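Long-range contacts in alpha-1,2-mannosidase (Trichoderma reesei, PDB 1HCU), which probably trims alpha-1,2-linked mannose residues from high-mannose N-glycans, as a calcium-dependent glycoside hydrolase of family 47: residues T291-S295 with G354-V358; G341-T346 with S378-W382. Residue numbers count along the deposited sequence, not the author numbering.

Contact 1. Residues T291-S295 with G354-V358; sequences TFLSS and GFAWV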
ATOM      1  N   THR A 291       0.760  21.590  -0.242  1.00 14.13           N
ATOM      2  CA  THR A 291       1.528  21.030   0.846  1.00 14.28           C
ATOM      3  C   THR A 291       1.981  19.611   0.526  1.00 15.02           C
ATOM      4  O   THR A 291       1.151  18.732   0.289  1.00 15.06           O
ATOM      5  CB  THR A 291       0.713  20.991   2.147  1.00 14.65           C
ATOM      6  OG1 THR A 291       0.355  22.326   2.533  1.00 17.77           O
ATOM      7  CG2 THR A 291       1.537  20.351   3.259  1.00 12.07           C
ATOM      8  N   PHE A 292       3.297  19.396   0.523  1.00 14.41           N
ATOM      9  CA  PHE A 292       3.884  18.078   0.267  1.00 14.63           C
ATOM     10  C   PHE A 292       4.722  17.660   1.476  1.00 14.58           C
ATOM     11  O   PHE A 292       5.022  18.477   2.347  1.00 13.90           O
ATOM     12  CB  PHE A 292       4.803  18.099  -0.969  1.00 10.98           C
ATOM     13  CG  PHE A 292       4.098  18.442  -2.252  1.00 12.23           C
ATOM     14  CD1 PHE A 292       3.004  17.692  -2.687  1.00 12.03           C
ATOM     15  CD2 PHE A 292       4.512  19.530  -3.018  1.00 11.14           C
ATOM     16  CE1 PHE A 292       2.335  18.026  -3.863  1.00 13.15           C
ATOM     17  CE2 PHE A 292       3.847  19.871  -4.199  1.00  9.46           C
ATOM     18  CZ  PHE A 292       2.760  19.121  -4.620  1.00 10.80           C
ATOM     19  N   LEU A 293       5.107  16.389   1.522  1.00 15.00           N
ATOM     20  CA  LEU A 293       5.930  15.891   2.619  1.00 14.70           C
ATOM     21  C   LEU A 293       7.385  15.766   2.157  1.00 16.24           C
ATOM     22  O   LEU A 293       7.676  15.102   1.150  1.00 16.30           O
ATOM     23  CB  LEU A 293       5.414  14.528   3.113  1.00 12.27           C
ATOM     24  CG  LEU A 293       4.012  14.507   3.747  1.00 12.16           C
ATOM     25  CD1 LEU A 293       3.716  13.143   4.391  1.00  7.82           C
ATOM     26  CD2 LEU A 293       3.934  15.598   4.795  1.00  9.12           C
ATOM     27  N   SER A 294       8.291  16.423   2.880  1.00 14.57           N
ATOM     28  CA  SER A 294       9.716  16.363   2.563  1.00 14.27           C
ATOM     29  C   SER A 294      10.299  15.137   3.251  1.00 13.38           C
ATOM     30  O   SER A 294       9.674  14.576   4.154  1.00 10.72           O
ATOM     31  CB  SER A 294      10.459  17.601   3.089  1.00 15.04           C
ATOM     32  OG  SER A 294      10.088  18.786   2.404  1.00 20.98           O
ATOM     33  N   SER A 295      11.487  14.726   2.814  1.00 11.19           N
ATOM     34  CA  SER A 295      12.186  13.601   3.418  1.00 12.46           C
ATOM     35  C   SER A 295      13.099  14.269   4.431  1.00 12.59           C
ATOM     36  O   SER A 295      13.229  15.497   4.429  1.00 12.37           O
ATOM     37  CB  SER A 295      13.026  12.860   2.382  1.00 13.27           C
ATOM     38  OG  SER A 295      14.034  13.708   1.867  1.00 14.81           O
ATOM     39  N   GLY A 354       8.095  10.465  -9.216  1.00 16.12           N
ATOM     40  CA  GLY A 354       8.894  11.292  -8.344  1.00 14.48           C
ATOM     41  C   GLY A 354       8.832  12.727  -8.826  1.00 13.96           C
ATOM     42  O   GLY A 354       8.859  12.973 -10.033  1.00 15.45           O
ATOM     43  N   PHE A 355       8.732  13.666  -7.889  1.00 11.66           N
ATOM     44  CA  PHE A 355       8.681  15.082  -8.219  1.00 12.48           C
ATOM     45  C   PHE A 355       9.362  15.889  -7.121  1.00 13.21           C
ATOM     46  O   PHE A 355       9.565  15.393  -6.012  1.00 12.62           O
ATOM     47  CB  PHE A 355       7.226  15.553  -8.413  1.00 13.38           C
ATOM     48  CG  PHE A 355       6.377  15.469  -7.167  1.00 13.87           C
ATOM     49  CD1 PHE A 355       6.311  16.531  -6.270  1.00 11.14           C
ATOM     50  CD2 PHE A 355       5.646  14.314  -6.891  1.00 15.48           C
ATOM     51  CE1 PHE A 355       5.527  16.451  -5.119  1.00 11.25           C
ATOM     52  CE2 PHE A 355       4.860  14.223  -5.740  1.00 14.96           C
ATOM     53  CZ  PHE A 355       4.800  15.294  -4.853  1.00 12.50           C
ATOM     54  N   ALA A 356       9.714  17.133  -7.434  1.00 12.31           N
ATOM     55  CA  ALA A 356      10.391  17.987  -6.462  1.00 12.87           C
ATOM     56  C   ALA A 356       9.979  19.459  -6.568  1.00 11.42           C
ATOM     57  O   ALA A 356       9.319  19.870  -7.518  1.00 10.52           O
ATOM     58  CB  ALA A 356      11.902  17.849  -6.628  1.00 11.72           C
ATOM     59  N   TRP A 357      10.377  20.254  -5.584  1.00 11.20           N
ATOM     60  CA  TRP A 357      10.022  21.663  -5.588  1.00 13.27           C
ATOM     61  C   TRP A 357      11.049  22.458  -4.797  1.00 14.01           C
ATOM     62  O   TRP A 357      12.085  21.925  -4.397  1.00 13.81           O
ATOM     63  CB  TRP A 357       8.622  21.840  -4.985  1.00 11.85           C
ATOM     64  CG  TRP A 357       8.513  21.366  -3.559  1.00 12.84           C
ATOM     65  CD1 TRP A 357       8.562  22.137  -2.434  1.00 11.05           C
ATOM     66  CD2 TRP A 357       8.386  20.008  -3.108  1.00 11.75           C
ATOM     67  NE1 TRP A 357       8.477  21.347  -1.312  1.00 11.24           N
ATOM     68  CE2 TRP A 357       8.368  20.038  -1.696  1.00 12.37           C
ATOM     69  CE3 TRP A 357       8.287  18.769  -3.759  1.00 13.12           C
ATOM     70  CZ2 TRP A 357       8.256  18.875  -0.922  1.00 12.57           C
ATOM     71  CZ3 TRP A 357       8.178  17.608  -2.983  1.00 11.78           C
ATOM     72  CH2 TRP A 357       8.164  17.673  -1.585  1.00  9.02           C
ATOM     73  N   VAL A 358      10.775  23.740  -4.597  1.00 14.61           N
ATOM     74  CA  VAL A 358      11.663  24.593  -3.827  1.00 13.46           C
ATOM     75  C   VAL A 358      10.913  24.919  -2.539  1.00 14.85           C
ATOM     76  O   VAL A 358       9.809  25.469  -2.584  1.00 14.85           O
ATOM     77  CB  VAL A 358      11.983  25.904  -4.577  1.00 13.35           C
ATOM     78  CG1 VAL A 358      12.940  26.746  -3.755  1.00 12.57           C
ATOM     79  CG2 VAL A 358      12.596  25.601  -5.942  1.00 12.29           C
TER
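Three aromatic side chains, reaching out from two backbones that leave Phe292 CA 9.2 Å from Trp357 CA, make up nearly all of this buried contact. Phe292 lies at the centre of the aromatic cluster they form, which packs on the antiparallel sheet beside helix 326-344. One face of its ring receives the edge of Phe355 in a T-shaped pair, with centroids 4.8 Å apart, planes at 64° and Phe292 CD1 3.7 Å from Phe355 CZ. Phe292 CB, meanwhile, sits over the six-membered ring of Trp357 in a CH-pi contact, 3.8 Å from the centroid and 3.4 Å from Trp357 CH2. Phe355 and Trp357 alternate with Ala356, whose CB points away, so both rings extend from the same side of 354-358 toward Phe292. At the far end of the indole, Leu293 O lies 3.8 Å from Trp357 CH2, near the ring plane. The strands are not paired directly: strand 300-306 lies between 292-297 and 354-356, and Phe355 and Trp357 both touch its Ser305. Helix 326-344 adds Ser338 and Thr342 beside Phe292. Trp357 NE1 is hydrogen-bonded to Ser282. Cohesion between 291-295 and 354-358 therefore rests on apolar and aromatic packing, with the indole's polar group satisfied elsewhere.

Contact 2. Residues G341-T346 with S378-W382; sequences GTYTQT and SAGFW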
ATOM      1  N   GLY A 341      -2.925  17.296  -7.072  1.00 13.27           N
ATOM      2  CA  GLY A 341      -2.490  18.376  -7.942  1.00 11.59           C
ATOM      3  C   GLY A 341      -1.352  17.954  -8.862  1.00 11.95           C
ATOM      4  O   GLY A 341      -1.100  18.617  -9.874  1.00 11.25           O
ATOM      5  N   THR A 342      -0.652  16.870  -8.518  1.00  9.78           N
ATOM      6  CA  THR A 342       0.448  16.388  -9.368  1.00 11.65           C
ATOM      7  C   THR A 342      -0.142  15.501 -10.466  1.00 12.32           C
ATOM      8  O   THR A 342       0.537  15.129 -11.423  1.00 11.20           O
ATOM      9  CB  THR A 342       1.519  15.578  -8.570  1.00 10.45           C
ATOM     10  OG1 THR A 342       0.921  14.407  -7.992  1.00 10.26           O
ATOM     11  CG2 THR A 342       2.136  16.439  -7.469  1.00  7.56           C
ATOM     12  N   TYR A 343      -1.419  15.168 -10.303  1.00 12.31           N
ATOM     13  CA  TYR A 343      -2.151  14.358 -11.276  1.00 14.70           C
ATOM     14  C   TYR A 343      -2.789  15.319 -12.291  1.00 15.38           C
ATOM     15  O   TYR A 343      -2.500  15.278 -13.486  1.00 14.58           O
ATOM     16  CB  TYR A 343      -3.269  13.575 -10.575  1.00 13.57           C
ATOM     17  CG  TYR A 343      -2.984  12.120 -10.269  1.00 14.56           C
ATOM     18  CD1 TYR A 343      -3.598  11.108 -11.007  1.00 14.06           C
ATOM     19  CD2 TYR A 343      -2.127  11.750  -9.227  1.00 13.61           C
ATOM     20  CE1 TYR A 343      -3.374   9.768 -10.722  1.00 12.11           C
ATOM     21  CE2 TYR A 343      -1.892  10.408  -8.931  1.00 12.95           C
ATOM     22  CZ  TYR A 343      -2.520   9.420  -9.684  1.00 14.75           C
ATOM     23  OH  TYR A 343      -2.288   8.091  -9.422  1.00 12.53           O
ATOM     24  N   THR A 344      -3.646  16.191 -11.764  1.00 16.04           N
ATOM     25  CA  THR A 344      -4.414  17.171 -12.532  1.00 18.26           C
ATOM     26  C   THR A 344      -3.602  18.192 -13.335  1.00 17.20           C
ATOM     27  O   THR A 344      -4.120  18.784 -14.278  1.00 16.68           O
ATOM     28  CB  THR A 344      -5.399  17.947 -11.582  1.00 19.27           C
ATOM     29  OG1 THR A 344      -6.346  18.694 -12.350  1.00 23.25           O
ATOM     30  CG2 THR A 344      -4.631  18.911 -10.688  1.00 18.48           C
ATOM     31  N   GLN A 345      -2.335  18.392 -12.992  1.00 17.48           N
ATOM     32  CA  GLN A 345      -1.551  19.377 -13.727  1.00 16.48           C
ATOM     33  C   GLN A 345      -0.604  18.853 -14.808  1.00 16.71           C
ATOM     34  O   GLN A 345      -0.001  19.648 -15.538  1.00 17.43           O
ATOM     35  CB  GLN A 345      -0.809  20.284 -12.740  1.00 14.13           C
ATOM     36  CG  GLN A 345      -1.768  20.976 -11.776  1.00 13.73           C
ATOM     37  CD  GLN A 345      -1.096  22.004 -10.887  1.00 15.96           C
ATOM     38  OE1 GLN A 345      -0.931  23.165 -11.273  1.00 15.79           O
ATOM     39  NE2 GLN A 345      -0.693  21.579  -9.687  1.00 14.93           N
ATOM     40  N   THR A 346      -0.470  17.535 -14.937  1.00 14.34           N
ATOM     41  CA  THR A 346       0.396  17.003 -15.985  1.00 15.42           C
ATOM     42  C   THR A 346      -0.414  16.957 -17.280  1.00 16.40           C
ATOM     43  O   THR A 346      -1.627  17.181 -17.271  1.00 16.73           O
ATOM     44  CB  THR A 346       0.900  15.569 -15.677  1.00 15.19           C
ATOM     45  OG1 THR A 346      -0.212  14.663 -15.646  1.00 13.94           O
ATOM     46  CG2 THR A 346       1.628  15.534 -14.334  1.00 15.03           C
ATOM     47  N   SER A 378       3.737  27.559 -12.581  1.00 17.03           N
ATOM     48  CA  SER A 378       2.295  27.444 -12.405  1.00 16.62           C
ATOM     49  C   SER A 378       1.829  26.152 -11.729  1.00 15.78           C
ATOM     50  O   SER A 378       0.791  26.147 -11.075  1.00 15.93           O
ATOM     51  CB  SER A 378       1.585  27.600 -13.752  1.00 18.83           C
ATOM     52  OG  SER A 378       1.901  26.536 -14.633  1.00 20.91           O
ATOM     53  N   ALA A 379       2.590  25.068 -11.870  1.00 13.16           N
ATOM     54  CA  ALA A 379       2.200  23.794 -11.277  1.00 11.43           C
ATOM     55  C   ALA A 379       2.627  23.629  -9.821  1.00 14.21           C
ATOM     56  O   ALA A 379       1.926  22.991  -9.033  1.00 15.38           O
ATOM     57  CB  ALA A 379       2.752  22.650 -12.099  1.00 13.86           C
ATOM     58  N   GLY A 380       3.779  24.182  -9.462  1.00 12.89           N
ATOM     59  CA  GLY A 380       4.240  24.069  -8.094  1.00 13.61           C
ATOM     60  C   GLY A 380       5.167  22.892  -7.842  1.00 14.64           C
ATOM     61  O   GLY A 380       5.471  22.579  -6.691  1.00 15.77           O
ATOM     62  N   PHE A 381       5.622  22.235  -8.905  1.00 13.62           N
ATOM     63  CA  PHE A 381       6.535  21.101  -8.765  1.00 12.07           C
ATOM     64  C   PHE A 381       7.110  20.735 -10.127  1.00 11.38           C
ATOM     65  O   PHE A 381       6.598  21.168 -11.157  1.00 11.61           O
ATOM     66  CB  PHE A 381       5.778  19.890  -8.182  1.00 11.33           C
ATOM     67  CG  PHE A 381       4.798  19.245  -9.150  1.00  9.93           C
ATOM     68  CD1 PHE A 381       5.197  18.194  -9.975  1.00 10.21           C
ATOM     69  CD2 PHE A 381       3.485  19.703  -9.246  1.00  8.44           C
ATOM     70  CE1 PHE A 381       4.300  17.604 -10.885  1.00  9.60           C
ATOM     71  CE2 PHE A 381       2.583  19.129 -10.146  1.00  8.06           C
ATOM     72  CZ  PHE A 381       2.989  18.075 -10.970  1.00 10.18           C
ATOM     73  N   TRP A 382       8.197  19.978 -10.140  1.00 10.91           N
ATOM     74  CA  TRP A 382       8.737  19.508 -11.406  1.00 10.88           C
ATOM     75  C   TRP A 382       8.942  18.006 -11.269  1.00 10.90           C
ATOM     76  O   TRP A 382       9.065  17.482 -10.160  1.00 11.97           O
ATOM     77  CB  TRP A 382      10.029  20.239 -11.791  1.00 10.31           C
ATOM     78  CG  TRP A 382      11.193  20.031 -10.917  1.00 11.94           C
ATOM     79  CD1 TRP A 382      12.109  19.024 -10.993  1.00 11.83           C
ATOM     80  CD2 TRP A 382      11.628  20.896  -9.866  1.00 12.27           C
ATOM     81  NE1 TRP A 382      13.097  19.211 -10.060  1.00 10.54           N
ATOM     82  CE2 TRP A 382      12.831  20.352  -9.351  1.00 10.46           C
ATOM     83  CE3 TRP A 382      11.123  22.080  -9.311  1.00 11.16           C
ATOM     84  CZ2 TRP A 382      13.538  20.951  -8.306  1.00 10.77           C
ATOM     85  CZ3 TRP A 382      11.824  22.681  -8.273  1.00 12.65           C
ATOM     86  CH2 TRP A 382      13.023  22.113  -7.780  1.00 12.12           C
TER
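In the (αα)7-barrel fold of family 47, the C-terminal ends of helices 326-344 and 373-379 meet around the ring of Phe381. Phe381 adopts chi1 p with chi2 near 90° and projects toward 341-346. Thr342, also p, lays its methyl over the ring face: CG2 is 3.8 Å from the centroid and 11° off the normal, a nearly axial CH-pi contact, while Thr342 CA comes within 3.4 Å of Phe381 CZ. At this rotamer Thr342 OG1 is hydrogen-bonded to Tyr339 O within its own helix, while Thr346 OG1 is hydrogen-bonded to Ile350 O. Thr346 CG2 approaches the ring edge, 4.4 Å from Phe381 CZ. Phe355 and Phe375, outside the two segments, each form an edge-to-face pair with Phe381. Gly380 has phi 93° where the chain leaves helix 373-379; a CB there would clash with the preceding carbonyl O, so the turn that leads into Phe381 suits glycine. Gln345 follows an m, t course, with chi3 at 86°, that takes its amide across to the second helix end. Its OE1 accepts a hydrogen bond from Arg287, whose NH1 is also hydrogen-bonded to Ser378 O. Gln345 NE2 donates to Gly341 O at 3.0 Å, tying the side chain to its own helix end, and makes a weak hydrogen bond to Ala379 O, 3.0 Å from the same NE2, at an N-H...O angle of 130°.

In the fold
From the N terminus the chain first passes through 291-295, then strand 300-306 and helix 312-323, before reaching 341-346 at the end of helix 326-344. Next comes 354-358, which closes the loop of contact 1, and at the end of helix 373-379 the chain reaches 378-382 and closes that of contact 2. The two loops cross, because each contact has one segment between those of the other. Their centres are 12 Å apart and they touch directly: Ala356 N lies 2.8 Å from Trp382 O, a probable hydrogen bond between sheet strands 354-356 and 382-383. Together they join the antiparallel sheet to the C-terminal ends of two helices, with Phe355 of contact 1 also touching residues of contact 2.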